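Local coordinates for Iron(III) ABC transporter, periplasmic iron-compound-binding protein (Vibrio cholerae, PDB 5GGY) that probably binds ferric siderophores such as Desferal in the periplasm and delivers them to an ABC transporter for iron uptake, at residues Leu165-Pro170 against Lys230-Ser235; Ala142-Leu147 against Leu186-Leu191; Val19-Leu22 against Leu26-Gln29. All coordinates share one frame; numbering follows the deposited sequence.

Contact 1: Leu165-Pro170 against Lys230-Ser235; sequences LRFANP and KKVQKS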
loop_
_atom_site.group_PDB
_atom_site.type_symbol
_atom_site.label_atom_id
_atom_site.label_comp_id
_atom_site.label_asym_id
_atom_site.label_seq_id
_atom_site.Cartn_x
_atom_site.Cartn_y
_atom_site.Cartn_z
ATOM N N LEU A 165 16.164 -10.124 14.712
ATOM C CA LEU A 165 17.384 -10.768 14.240
ATOM C C LEU A 165 17.220 -12.258 13.972
ATOM O O LEU A 165 16.226 -12.871 14.342
ATOM C CB LEU A 165 18.540 -10.538 15.239
ATOM C CG LEU A 165 18.577 -10.983 16.711
ATOM C CD1 LEU A 165 17.433 -10.400 17.532
ATOM C CD2 LEU A 165 18.646 -12.500 16.886
ATOM N N ARG A 166 18.220 -12.818 13.302
ATOM C CA ARG A 166 18.403 -14.259 13.211
ATOM C C ARG A 166 19.778 -14.597 13.780
ATOM O O ARG A 166 20.680 -13.759 13.781
ATOM C CB ARG A 166 18.292 -14.758 11.767
ATOM C CG ARG A 166 16.907 -14.638 11.149
ATOM C CD ARG A 166 16.885 -15.270 9.763
ATOM N NE ARG A 166 15.653 -14.974 9.034
ATOM C CZ ARG A 166 14.604 -15.788 8.977
ATOM N NH1 ARG A 166 13.525 -15.437 8.289
ATOM N NH2 ARG A 166 14.635 -16.956 9.604
ATOM N N PHE A 167 19.938 -15.822 14.263
ATOM C CA PHE A 167 21.221 -16.264 14.789
ATOM C C PHE A 167 22.133 -16.785 13.685
ATOM O O PHE A 167 21.764 -17.690 12.946
ATOM C CB PHE A 167 21.027 -17.356 15.845
ATOM C CG PHE A 167 20.554 -16.845 17.174
ATOM C CD1 PHE A 167 21.434 -16.243 18.058
ATOM C CD2 PHE A 167 19.231 -16.969 17.542
ATOM C CE1 PHE A 167 20.992 -15.771 19.284
ATOM C CE2 PHE A 167 18.788 -16.499 18.764
ATOM C CZ PHE A 167 19.670 -15.900 19.634
ATOM N N ALA A 168 23.323 -16.205 13.572
ATOM C CA ALA A 168 24.342 -16.729 12.670
ATOM C C ALA A 168 24.921 -17.989 13.292
ATOM O O ALA A 168 25.165 -18.991 12.626
ATOM C CB ALA A 168 25.425 -15.705 12.426
ATOM N N ASN A 169 25.119 -17.909 14.599
ATOM C CA ASN A 169 25.556 -19.024 15.413
ATOM C C ASN A 169 25.264 -18.639 16.862
ATOM O O ASN A 169 24.753 -17.550 17.105
ATOM C CB ASN A 169 27.038 -19.338 15.170
ATOM C CG ASN A 169 27.947 -18.183 15.504
ATOM O OD1 ASN A 169 28.171 -17.868 16.673
ATOM N ND2 ASN A 169 28.510 -17.565 14.474
ATOM N N PRO A 170 25.556 -19.524 17.828
ATOM C CA PRO A 170 25.230 -19.167 19.214
ATOM C C PRO A 170 25.931 -17.916 19.747
ATOM O O PRO A 170 25.530 -17.432 20.797
ATOM C CB PRO A 170 25.670 -20.406 19.990
ATOM C CG PRO A 170 25.472 -21.510 19.032
ATOM C CD PRO A 170 25.865 -20.960 17.700
ATOM N N LYS A 230 18.130 -23.959 21.820
ATOM C CA LYS A 230 18.247 -24.453 23.188
ATOM C C LYS A 230 19.612 -24.126 23.774
ATOM O O LYS A 230 19.722 -23.732 24.929
ATOM C CB LYS A 230 18.005 -25.962 23.224
ATOM C CG LYS A 230 18.216 -26.616 24.577
ATOM C CD LYS A 230 19.226 -27.750 24.479
ATOM C CE LYS A 230 19.197 -28.620 25.723
ATOM N NZ LYS A 230 20.546 -29.155 26.065
ATOM N N LYS A 231 20.649 -24.287 22.958
ATOM C CA LYS A 231 22.015 -24.024 23.395
ATOM C C LYS A 231 22.207 -22.559 23.770
ATOM O O LYS A 231 22.870 -22.246 24.762
ATOM C CB LYS A 231 23.021 -24.415 22.310
ATOM C CG LYS A 231 24.458 -24.166 22.721
ATOM C CD LYS A 231 25.448 -24.639 21.667
ATOM C CE LYS A 231 26.868 -24.513 22.197
ATOM N NZ LYS A 231 27.899 -24.484 21.123
ATOM N N VAL A 232 21.626 -21.665 22.977
ATOM C CA VAL A 232 21.720 -20.237 23.251
ATOM C C VAL A 232 21.049 -19.888 24.578
ATOM O O VAL A 232 21.624 -19.183 25.406
ATOM C CB VAL A 232 21.091 -19.402 22.119
ATOM C CG1 VAL A 232 20.941 -17.946 22.538
ATOM C CG2 VAL A 232 21.932 -19.512 20.856
ATOM N N GLN A 233 19.841 -20.403 24.780
ATOM C CA GLN A 233 19.043 -20.072 25.959
ATOM C C GLN A 233 19.719 -20.419 27.286
ATOM O O GLN A 233 19.453 -19.781 28.304
ATOM C CB GLN A 233 17.688 -20.770 25.881
ATOM C CG GLN A 233 16.764 -20.191 24.822
ATOM C CD GLN A 233 15.467 -20.959 24.697
ATOM O OE1 GLN A 233 15.421 -22.021 24.075
ATOM N NE2 GLN A 233 14.403 -20.427 25.286
ATOM N N LYS A 234 20.594 -21.420 27.272
ATOM C CA LYS A 234 21.285 -21.854 28.487
ATOM C C LYS A 234 22.604 -21.126 28.690
ATOM O O LYS A 234 23.145 -21.094 29.790
ATOM C CB LYS A 234 21.559 -23.354 28.444
ATOM C CG LYS A 234 20.391 -24.199 27.992
ATOM C CD LYS A 234 20.869 -25.601 27.700
ATOM C CE LYS A 234 22.002 -25.585 26.688
ATOM N NZ LYS A 234 22.514 -26.952 26.417
ATOM N N SER A 235 23.128 -20.559 27.613
ATOM C CA SER A 235 24.430 -19.906 27.657
ATOM C C SER A 235 24.440 -18.737 28.638
ATOM O O SER A 235 23.435 -18.048 28.818
ATOM C CB SER A 235 24.837 -19.427 26.262
ATOM O OG SER A 235 23.889 -18.510 25.745
#
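Phe-167 and Pro-170 face Val-232 where the antiparallel hairpin of strands 161-167 and 172-176 meets helix 229-234. Ala-168 and Asn-169 form a classic beta bulge at the turn of this hairpin, and the chain turns a corner there.

The apolar contacts centre on the forked end of Val-232, both branches of which meet the ring of Phe-167, while CG2 alone also reaches the proline. CG1 lies at 3.8 Å from CZ of Phe-167. CG2 sits 4.2 Å above the plane of the same ring, displaced toward its rim, and is 3.7 Å from Pro-170 CA. With CG1 anti to the backbone N (chi1 169°), CG2 is placed beside that nitrogen, where it touches both ring and proline. Other aromatic groups complete the setting: Phe-226 stacks with the Phe-167 ring, Tyr-222 meets it edge-to-face, and Val-232 also touches Phe-226.

Polar groups play no part between the segments, which share no hydrogen bond. On the bulge side, Asn-169 OD1 bonds the nearby Thr-171 N.

At the exposed margin the extended chain of Lys-231 contributes a methylene rather than its charge, CD lying 4.1 Å from Pro-170 CG.

Contact 2: Ala142-Leu147 against Leu186-Leu191; sequences ARFSEL and LEQLGL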
loop_
_atom_site.group_PDB
_atom_site.type_symbol
_atom_site.label_atom_id
_atom_site.label_comp_id
_atom_site.label_asym_id
_atom_site.label_seq_id
_atom_site.Cartn_x
_atom_site.Cartn_y
_atom_site.Cartn_z
ATOM N N ALA A 142 -4.706 -3.221 5.623
ATOM C CA ALA A 142 -5.767 -3.293 6.617
ATOM C C ALA A 142 -5.339 -4.192 7.772
ATOM O O ALA A 142 -5.585 -3.882 8.939
ATOM C CB ALA A 142 -7.056 -3.800 5.988
ATOM N N ARG A 143 -4.692 -5.304 7.433
ATOM C CA ARG A 143 -4.175 -6.241 8.425
ATOM C C ARG A 143 -3.143 -5.573 9.326
ATOM O O ARG A 143 -3.102 -5.835 10.529
ATOM C CB ARG A 143 -3.563 -7.461 7.735
ATOM C CG ARG A 143 -3.074 -8.538 8.684
ATOM C CD ARG A 143 -4.182 -8.983 9.622
ATOM N NE ARG A 143 -3.797 -10.144 10.418
ATOM C CZ ARG A 143 -4.493 -10.599 11.454
ATOM N NH1 ARG A 143 -5.606 -9.984 11.825
ATOM N NH2 ARG A 143 -4.073 -11.664 12.123
ATOM N N PHE A 144 -2.316 -4.709 8.738
ATOM C CA PHE A 144 -1.307 -3.960 9.485
ATOM C C PHE A 144 -1.949 -3.133 10.593
ATOM O O PHE A 144 -1.458 -3.091 11.721
ATOM C CB PHE A 144 -0.513 -3.039 8.554
ATOM C CG PHE A 144 0.448 -3.761 7.653
ATOM C CD1 PHE A 144 1.080 -4.919 8.072
ATOM C CD2 PHE A 144 0.718 -3.277 6.384
ATOM C CE1 PHE A 144 1.961 -5.579 7.243
ATOM C CE2 PHE A 144 1.601 -3.931 5.551
ATOM C CZ PHE A 144 2.226 -5.084 5.981
ATOM N N SER A 145 -3.056 -2.480 10.256
ATOM C CA SER A 145 -3.771 -1.621 11.194
ATOM C C SER A 145 -4.409 -2.427 12.318
ATOM O O SER A 145 -4.410 -2.001 13.472
ATOM C CB SER A 145 -4.847 -0.807 10.468
ATOM O OG SER A 145 -4.279 0.020 9.467
ATOM N N GLU A 146 -4.955 -3.590 11.977
ATOM C CA GLU A 146 -5.567 -4.469 12.968
ATOM C C GLU A 146 -4.537 -4.931 13.991
ATOM O O GLU A 146 -4.781 -4.887 15.198
ATOM C CB GLU A 146 -6.215 -5.685 12.296
ATOM C CG GLU A 146 -7.269 -5.346 11.257
ATOM C CD GLU A 146 -7.810 -6.580 10.560
ATOM O OE1 GLU A 146 -7.423 -7.701 10.955
ATOM O OE2 GLU A 146 -8.616 -6.432 9.617
ATOM N N LEU A 147 -3.384 -5.374 13.500
ATOM C CA LEU A 147 -2.318 -5.866 14.364
ATOM C C LEU A 147 -1.737 -4.748 15.220
ATOM O O LEU A 147 -1.397 -4.959 16.384
ATOM C CB LEU A 147 -1.214 -6.512 13.531
ATOM C CG LEU A 147 -1.634 -7.691 12.654
ATOM C CD1 LEU A 147 -0.477 -8.129 11.778
ATOM C CD2 LEU A 147 -2.140 -8.843 13.508
ATOM N N LEU A 186 8.002 -3.488 11.397
ATOM C CA LEU A 186 8.011 -2.815 12.694
ATOM C C LEU A 186 7.428 -1.406 12.604
ATOM O O LEU A 186 6.573 -1.032 13.406
ATOM C CB LEU A 186 9.432 -2.751 13.257
ATOM C CG LEU A 186 10.107 -4.075 13.622
ATOM C CD1 LEU A 186 11.516 -3.836 14.146
ATOM C CD2 LEU A 186 9.276 -4.836 14.641
ATOM N N GLU A 187 7.897 -0.630 11.630
ATOM C CA GLU A 187 7.410 0.734 11.438
ATOM C C GLU A 187 5.921 0.753 11.111
ATOM O O GLU A 187 5.173 1.595 11.608
ATOM C CB GLU A 187 8.195 1.435 10.326
ATOM C CG GLU A 187 9.678 1.605 10.605
ATOM C CD GLU A 187 10.416 2.183 9.415
ATOM O OE1 GLU A 187 9.748 2.525 8.417
ATOM O OE2 GLU A 187 11.658 2.294 9.472
ATOM N N GLN A 188 5.500 -0.185 10.272
ATOM C CA GLN A 188 4.105 -0.292 9.866
ATOM C C GLN A 188 3.228 -0.776 11.022
ATOM O O GLN A 188 2.004 -0.629 10.989
ATOM C CB GLN A 188 3.979 -1.243 8.673
ATOM C CG GLN A 188 2.794 -0.973 7.772
ATOM C CD GLN A 188 2.996 0.234 6.877
ATOM O OE1 GLN A 188 2.796 1.375 7.298
ATOM N NE2 GLN A 188 3.388 -0.011 5.632
ATOM N N LEU A 189 3.858 -1.353 12.040
ATOM C CA LEU A 189 3.131 -1.883 13.188
ATOM C C LEU A 189 3.076 -0.871 14.325
ATOM O O LEU A 189 2.500 -1.139 15.379
ATOM C CB LEU A 189 3.777 -3.182 13.670
ATOM C CG LEU A 189 2.852 -4.381 13.865
ATOM C CD1 LEU A 189 1.952 -4.548 12.658
ATOM C CD2 LEU A 189 3.681 -5.632 14.093
ATOM N N GLY A 190 3.680 0.293 14.104
ATOM C CA GLY A 190 3.743 1.326 15.121
ATOM C C GLY A 190 4.896 1.130 16.090
ATOM O O GLY A 190 5.043 1.886 17.049
ATOM N N LEU A 191 5.716 0.113 15.839
ATOM C CA LEU A 191 6.844 -0.200 16.712
ATOM C C LEU A 191 8.090 0.611 16.360
ATOM O O LEU A 191 8.292 0.987 15.205
ATOM C CB LEU A 191 7.160 -1.697 16.649
ATOM C CG LEU A 191 6.088 -2.645 17.191
ATOM C CD1 LEU A 191 6.328 -4.062 16.698
ATOM C CD2 LEU A 191 6.057 -2.606 18.710
#
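Phe-144 lays one face of its ring over the CG methylene of Gln-188, the closest approach being 3.4 Å from CD2 to that carbon. CG of the ring follows at 3.6 Å, so the methylene covers the CG-CD2 side of the ring, which thus rests on the aliphatic part of the glutamine rather than on its amide. The bend of Gln-188 at chi2 (76°) carries the amide beyond this contact, its plane tilted 31° from that of the ring.

A second patch lies one helical turn further on. The end of Leu-189 swings toward helix 130-154, CD1 lying 3.8 Å from CB of Leu-147 and equally far from the carbonyl O of Phe-144. Thr-272 of helix 262-276 touches both leucines, while Ala-268 of that helix meets Phe-144.

On helix 130-154, Leu-147 CD2 also supports the guanidinium of Arg-143, sitting over the centre of one face. In the plane of that group NH1 makes a salt bridge to Glu-146 OE1 (3.0 Å), met nearly along its C-O axis. NE of Arg-143 has a second carboxylate, that of Glu-269. The second subunit also borders this region: Ser-57 of that chain bonds Glu-187 OE1.

Leu-189 follows directly on the end of helix 181-188. Leu-186 O accepts from Leu-189 N and, at 2.8 Å, from Leu-191 N, the two arriving from opposite faces of its plane. Gly-190, with positive phi (84°), bonds back to Glu-187 O. This is a Schellman motif, here terminating helix 181-188 against the flank of a long neighbouring helix.

Contact 3: Val19-Leu22 against Leu26-Gln29; sequences VVVL and LLEQ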
loop_
_atom_site.group_PDB
_atom_site.type_symbol
_atom_site.label_atom_id
_atom_site.label_comp_id
_atom_site.label_asym_id
_atom_site.label_seq_id
_atom_site.Cartn_x
_atom_site.Cartn_y
_atom_site.Cartn_z
ATOM N N VAL A 19 6.000 -20.998 -16.046
ATOM C CA VAL A 19 6.972 -20.187 -15.325
ATOM C C VAL A 19 7.956 -21.033 -14.528
ATOM O O VAL A 19 7.556 -21.882 -13.731
ATOM C CB VAL A 19 6.278 -19.206 -14.363
ATOM C CG1 VAL A 19 7.309 -18.389 -13.587
ATOM C CG2 VAL A 19 5.337 -18.296 -15.128
ATOM N N VAL A 20 9.244 -20.801 -14.763
ATOM C CA VAL A 20 10.288 -21.344 -13.906
ATOM C C VAL A 20 10.820 -20.229 -13.013
ATOM O O VAL A 20 11.286 -19.201 -13.500
ATOM C CB VAL A 20 11.444 -21.967 -14.717
ATOM C CG1 VAL A 20 12.683 -22.158 -13.841
ATOM C CG2 VAL A 20 11.013 -23.291 -15.323
ATOM N N VAL A 21 10.735 -20.432 -11.704
ATOM C CA VAL A 21 11.222 -19.446 -10.750
ATOM C C VAL A 21 12.540 -19.921 -10.136
ATOM O O VAL A 21 12.748 -21.121 -9.942
ATOM C CB VAL A 21 10.166 -19.166 -9.653
ATOM C CG1 VAL A 21 10.699 -19.490 -8.266
ATOM C CG2 VAL A 21 9.706 -17.721 -9.731
ATOM N N LEU A 22 13.440 -18.982 -9.855
ATOM C CA LEU A 22 14.777 -19.338 -9.382
ATOM C C LEU A 22 15.093 -18.838 -7.977
ATOM O O LEU A 22 16.184 -19.079 -7.465
ATOM C CB LEU A 22 15.834 -18.808 -10.348
ATOM C CG LEU A 22 15.737 -19.333 -11.780
ATOM C CD1 LEU A 22 16.954 -18.904 -12.567
ATOM C CD2 LEU A 22 15.586 -20.846 -11.795
ATOM N N LEU A 26 10.601 -14.634 -5.296
ATOM C CA LEU A 26 9.851 -14.695 -6.544
ATOM C C LEU A 26 8.865 -15.854 -6.539
ATOM O O LEU A 26 7.777 -15.754 -7.107
ATOM C CB LEU A 26 10.801 -14.833 -7.733
ATOM C CG LEU A 26 11.690 -13.625 -8.026
ATOM C CD1 LEU A 26 12.604 -13.897 -9.215
ATOM C CD2 LEU A 26 10.838 -12.381 -8.263
ATOM N N LEU A 27 9.257 -16.956 -5.909
ATOM C CA LEU A 27 8.377 -18.108 -5.767
ATOM C C LEU A 27 7.137 -17.719 -4.979
ATOM O O LEU A 27 6.026 -18.116 -5.322
ATOM C CB LEU A 27 9.100 -19.267 -5.080
ATOM C CG LEU A 27 8.266 -20.525 -4.817
ATOM C CD1 LEU A 27 7.578 -21.013 -6.085
ATOM C CD2 LEU A 27 9.131 -21.626 -4.224
ATOM N N GLU A 28 7.338 -16.942 -3.920
ATOM C CA GLU A 28 6.232 -16.433 -3.118
ATOM C C GLU A 28 5.331 -15.516 -3.942
ATOM O O GLU A 28 4.106 -15.644 -3.907
ATOM C CB GLU A 28 6.757 -15.681 -1.892
ATOM C CG GLU A 28 5.706 -14.819 -1.202
ATOM C CD GLU A 28 6.313 -13.828 -0.232
ATOM O OE1 GLU A 28 5.711 -12.753 -0.026
ATOM O OE2 GLU A 28 7.389 -14.126 0.328
ATOM N N GLN A 29 5.950 -14.602 -4.685
ATOM C CA GLN A 29 5.226 -13.619 -5.485
ATOM C C GLN A 29 4.253 -14.257 -6.473
ATOM O O GLN A 29 3.081 -13.885 -6.519
ATOM C CB GLN A 29 6.206 -12.721 -6.247
ATOM C CG GLN A 29 7.165 -11.913 -5.377
ATOM C CD GLN A 29 6.508 -10.733 -4.680
ATOM O OE1 GLN A 29 5.481 -10.876 -4.017
ATOM N NE2 GLN A 29 7.108 -9.555 -4.827
#
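Val-21, on a strand of a parallel sheet, packs against Leu-26 and Leu-27 of the helix that follows almost at once. It is a compact beta-alpha unit of the kind from which open alpha/beta lobes are built: strand 19-21 runs into helix 24-32 after a very short turn, and the first helical turns fold back over the strand.

The side chain of Val-21 can be followed outward. CB points at the helix and stands 4.7 Å from CB of Leu-27, leaving the actual touching to the two methyls. CG2 goes to one side, meeting CB of Leu-26 at 3.7 Å. CG1 goes to the other and presses on the backbone end of Leu-27, whose CA is 3.7 Å away. The chi1 of 120° nearly eclipses CG1 with the carbonyl carbon, a strained rotation to be read with reserve at this resolution; with it the methyls spread over two successive helix residues.

Other side chains border the region: Leu-82 of the adjacent strand touches Val-21, and Leu-43 and Tyr-46 pack on Leu-27. The next helix residues turn to polar work, Glu-28 bonding Gly-260 N and Gln-29 bonding both Ala-116 O and Ala-261 N.

Val-21 and Leu-27 cross at about a right angle, and the leucine's CB lies 3.6 Å from CG1, with its CD1 at 4.1 Å from the same methyl.

Overall arrangement
Three ways of seating a helix are spread over one chain, with no contact touching another. Centres of contacts 1 and 2 lie 28 Å apart, those of 2 and 3 27 Å, and those of 1 and 3 31 Å; contacts 1 and 3 lie on opposite sides of the chain's centre. Contact 3 comes first and is complete within eleven residues, in the part built on the parallel sheet 19-21, 80-83, 100-102. Contacts 2 and 1 interleave: helix 130-154 leads into strand 161-167, which belongs to the mixed sheet. This arrangement is consistent with the two-lobed fold of siderophore-binding proteins, whose lobes are joined by a long helix.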